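Local atomic coordinates of F21M12.9 protein (Arabidopsis thaliana, PDB entry 3ADJ), a protein that binds double-stranded RNA and helps DICER-LIKE 1 process primary and precursor microRNAs accurately in the nucleus. Residues V42-G51 with S63-A71. Sequence-based numbering, arbitrary orientation.
Sequences VEIGGIKYTG and SAGRTALLA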
loop_
_atom_site.group_PDB
_atom_site.type_symbol
_atom_site.label_atom_id
_atom_site.label_comp_id
_atom_site.label_asym_id
_atom_site.label_seq_id
_atom_site.Cartn_x
_atom_site.Cartn_y
_atom_site.Cartn_z
ATOM N N VAL A 42 1.449 -1.311 2.810
ATOM C CA VAL A 42 1.376 -2.697 2.380
ATOM C C VAL A 42 2.620 -3.457 2.846
ATOM O O VAL A 42 3.742 -3.115 2.502
ATOM C CB VAL A 42 1.155 -2.777 0.847
ATOM C CG1 VAL A 42 1.398 -4.168 0.279
ATOM C CG2 VAL A 42 -0.234 -2.356 0.536
ATOM N N GLU A 43 2.403 -4.487 3.650
ATOM C CA GLU A 43 3.491 -5.277 4.185
ATOM C C GLU A 43 3.464 -6.624 3.500
ATOM O O GLU A 43 2.475 -7.333 3.569
ATOM C CB GLU A 43 3.335 -5.420 5.704
ATOM C CG GLU A 43 4.490 -6.081 6.420
ATOM C CD GLU A 43 4.229 -6.313 7.908
ATOM O OE1 GLU A 43 3.050 -6.489 8.296
ATOM O OE2 GLU A 43 5.203 -6.336 8.696
ATOM N N ILE A 44 4.542 -6.944 2.797
ATOM C CA ILE A 44 4.749 -8.255 2.202
ATOM C C ILE A 44 6.205 -8.626 2.447
ATOM O O ILE A 44 7.119 -7.858 2.094
ATOM C CB ILE A 44 4.528 -8.243 0.675
ATOM C CG1 ILE A 44 3.209 -7.572 0.306
ATOM C CG2 ILE A 44 4.561 -9.650 0.116
ATOM C CD1 ILE A 44 3.225 -6.897 -1.042
ATOM N N GLY A 45 6.424 -9.791 3.052
ATOM C CA GLY A 45 7.771 -10.340 3.202
ATOM C C GLY A 45 8.318 -10.073 4.576
ATOM O O GLY A 45 8.675 -10.985 5.319
ATOM N N GLY A 46 8.353 -8.801 4.915
ATOM C CA GLY A 46 8.820 -8.330 6.205
ATOM C C GLY A 46 9.133 -6.878 5.956
ATOM O O GLY A 46 9.791 -6.224 6.750
ATOM N N ILE A 47 8.643 -6.387 4.821
ATOM C CA ILE A 47 8.920 -5.052 4.350
ATOM C C ILE A 47 7.612 -4.340 4.205
ATOM O O ILE A 47 6.739 -4.798 3.491
ATOM C CB ILE A 47 9.629 -5.096 2.982
ATOM C CG1 ILE A 47 10.952 -5.859 3.101
ATOM C CG2 ILE A 47 9.829 -3.689 2.428
ATOM C CD1 ILE A 47 11.836 -5.769 1.883
ATOM N N LYS A 48 7.467 -3.221 4.900
ATOM C CA LYS A 48 6.299 -2.376 4.700
ATOM C C LYS A 48 6.614 -1.386 3.606
ATOM O O LYS A 48 7.612 -0.672 3.703
ATOM C CB LYS A 48 5.943 -1.597 5.970
ATOM C CG LYS A 48 5.869 -2.389 7.260
ATOM C CD LYS A 48 5.078 -1.533 8.268
ATOM C CE LYS A 48 5.344 -1.952 9.735
ATOM N NZ LYS A 48 4.792 -0.953 10.724
ATOM N N TYR A 49 5.747 -1.331 2.574
ATOM C CA TYR A 49 5.887 -0.354 1.504
ATOM C C TYR A 49 4.915 0.789 1.724
ATOM O O TYR A 49 3.768 0.514 1.951
ATOM C CB TYR A 49 5.560 -1.037 0.198
ATOM C CG TYR A 49 6.369 -2.288 -0.044
ATOM C CD1 TYR A 49 5.886 -3.522 0.348
ATOM C CD2 TYR A 49 7.598 -2.221 -0.668
ATOM C CE1 TYR A 49 6.601 -4.643 0.128
ATOM C CE2 TYR A 49 8.329 -3.348 -0.898
ATOM C CZ TYR A 49 7.837 -4.562 -0.506
ATOM O OH TYR A 49 8.582 -5.688 -0.744
ATOM N N THR A 50 5.333 2.053 1.652
ATOM C CA THR A 50 4.436 3.143 2.052
ATOM C C THR A 50 4.006 4.041 0.907
ATOM O O THR A 50 4.829 4.579 0.171
ATOM C CB THR A 50 5.029 3.989 3.202
ATOM O OG1 THR A 50 5.316 3.127 4.322
ATOM C CG2 THR A 50 4.054 5.083 3.651
ATOM N N GLY A 51 2.695 4.218 0.780
ATOM C CA GLY A 51 2.150 5.095 -0.245
ATOM C C GLY A 51 2.346 6.560 0.057
ATOM O O GLY A 51 2.561 6.950 1.203
ATOM N N SER A 63 -1.299 4.079 -4.552
ATOM C CA SER A 63 0.095 4.515 -4.475
ATOM C C SER A 63 0.892 3.516 -3.676
ATOM O O SER A 63 1.968 3.095 -4.108
ATOM C CB SER A 63 0.255 5.877 -3.817
ATOM O OG SER A 63 1.648 6.181 -3.712
ATOM N N ALA A 64 0.354 3.139 -2.519
ATOM C CA ALA A 64 0.992 2.181 -1.636
ATOM C C ALA A 64 1.320 0.906 -2.367
ATOM O O ALA A 64 2.441 0.443 -2.307
ATOM C CB ALA A 64 0.114 1.899 -0.464
ATOM N N GLY A 65 0.336 0.357 -3.070
ATOM C CA GLY A 65 0.539 -0.781 -3.959
ATOM C C GLY A 65 1.513 -0.501 -5.098
ATOM O O GLY A 65 2.413 -1.291 -5.353
ATOM N N ARG A 66 1.357 0.629 -5.781
ATOM C CA ARG A 66 2.309 0.974 -6.830
ATOM C C ARG A 66 3.716 0.981 -6.300
ATOM O O ARG A 66 4.644 0.739 -7.050
ATOM C CB ARG A 66 2.037 2.343 -7.423
ATOM C CG ARG A 66 1.192 2.330 -8.663
ATOM C CD ARG A 66 1.246 3.692 -9.331
ATOM N NE ARG A 66 -0.127 4.219 -9.502
ATOM C CZ ARG A 66 -0.510 4.985 -10.530
ATOM N NH1 ARG A 66 0.375 5.317 -11.505
ATOM N NH2 ARG A 66 -1.787 5.398 -10.586
ATOM N N THR A 67 3.885 1.277 -5.016
ATOM C CA THR A 67 5.207 1.219 -4.417
ATOM C C THR A 67 5.599 -0.240 -4.323
ATOM O O THR A 67 6.706 -0.621 -4.753
ATOM C CB THR A 67 5.251 1.871 -3.047
ATOM O OG1 THR A 67 4.607 3.147 -3.111
ATOM C CG2 THR A 67 6.673 2.080 -2.624
ATOM N N ALA A 68 4.676 -1.059 -3.812
ATOM C CA ALA A 68 4.917 -2.487 -3.667
ATOM C C ALA A 68 5.305 -3.199 -4.961
ATOM O O ALA A 68 6.257 -3.948 -4.958
ATOM C CB ALA A 68 3.756 -3.140 -3.061
ATOM N N LEU A 69 4.594 -2.959 -6.062
ATOM C CA LEU A 69 4.845 -3.677 -7.318
ATOM C C LEU A 69 6.135 -3.217 -7.955
ATOM O O LEU A 69 6.833 -3.998 -8.603
ATOM C CB LEU A 69 3.721 -3.455 -8.325
ATOM C CG LEU A 69 2.298 -3.979 -8.085
ATOM C CD1 LEU A 69 1.303 -3.173 -8.921
ATOM C CD2 LEU A 69 2.227 -5.440 -8.465
ATOM N N LEU A 70 6.454 -1.939 -7.786
ATOM C CA LEU A 70 7.544 -1.358 -8.562
ATOM C C LEU A 70 8.866 -1.696 -7.950
ATOM O O LEU A 70 9.887 -1.757 -8.641
ATOM C CB LEU A 70 7.384 0.148 -8.712
ATOM C CG LEU A 70 6.169 0.517 -9.549
ATOM C CD1 LEU A 70 6.174 1.994 -9.744
ATOM C CD2 LEU A 70 6.189 -0.198 -10.883
ATOM N N ALA A 71 8.832 -1.899 -6.646
ATOM C CA ALA A 71 9.983 -2.322 -5.898
ATOM C C ALA A 71 10.243 -3.742 -6.341
ATOM O O ALA A 71 11.336 -4.071 -6.780
ATOM C CB ALA A 71 9.662 -2.268 -4.424
#
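Tyr49 and Gly51 lie against Ala68 and Ala64 of the helix within 63-71. The axis of strand 47-50 passes 6.9 Å from that of the helix and runs at 127° to it, while strand 42-44, its antiparallel hairpin partner, comes no closer than 9.0 Å to the helix axis. The backbones converge toward Gly51, whose CA sits 3.4 Å from Ala64 CA; a residue without a side chain suits so close an approach. Ser63 borders the same spot, its OG hydrogen-bonded to the backbone N of Ala52.

Ala68 suits the approach of the tyrosine, because its lack of bulk lets its CA settle over one face of the Tyr49 ring as a CH-pi contact, 4.2 Å from the centroid. Ile47 CG2 lies over the opposite face, offset toward the rim. With CG anti to its own carbonyl carbon (chi1 -54°), the ring extends along the helix until CE2 meets Ala71 CB at 3.9 Å. This is the second double-stranded RNA-binding domain of the protein, and the packing joins its antiparallel sheet to the C-terminal helix of the alpha-beta-beta-beta-alpha fold. Deeper in the core, the branched Val42 reaches two small residues, CG1 touching Ala68 CB and CG2 Ala64 CB. Ile44 CD1 also meets Ala68 CB, and Leu10 of helix 4-15 touches both residues.

Thr67 turns its hydroxyl back onto the helix, where OG1 donates to Ser63 O (2.8 Å) from above the carbonyl plane, while its CG2 faces Tyr49 CB. A valine in its place would probably cost Ser63 O the hydroxyl donor, leaving it the helical N-H four residues on.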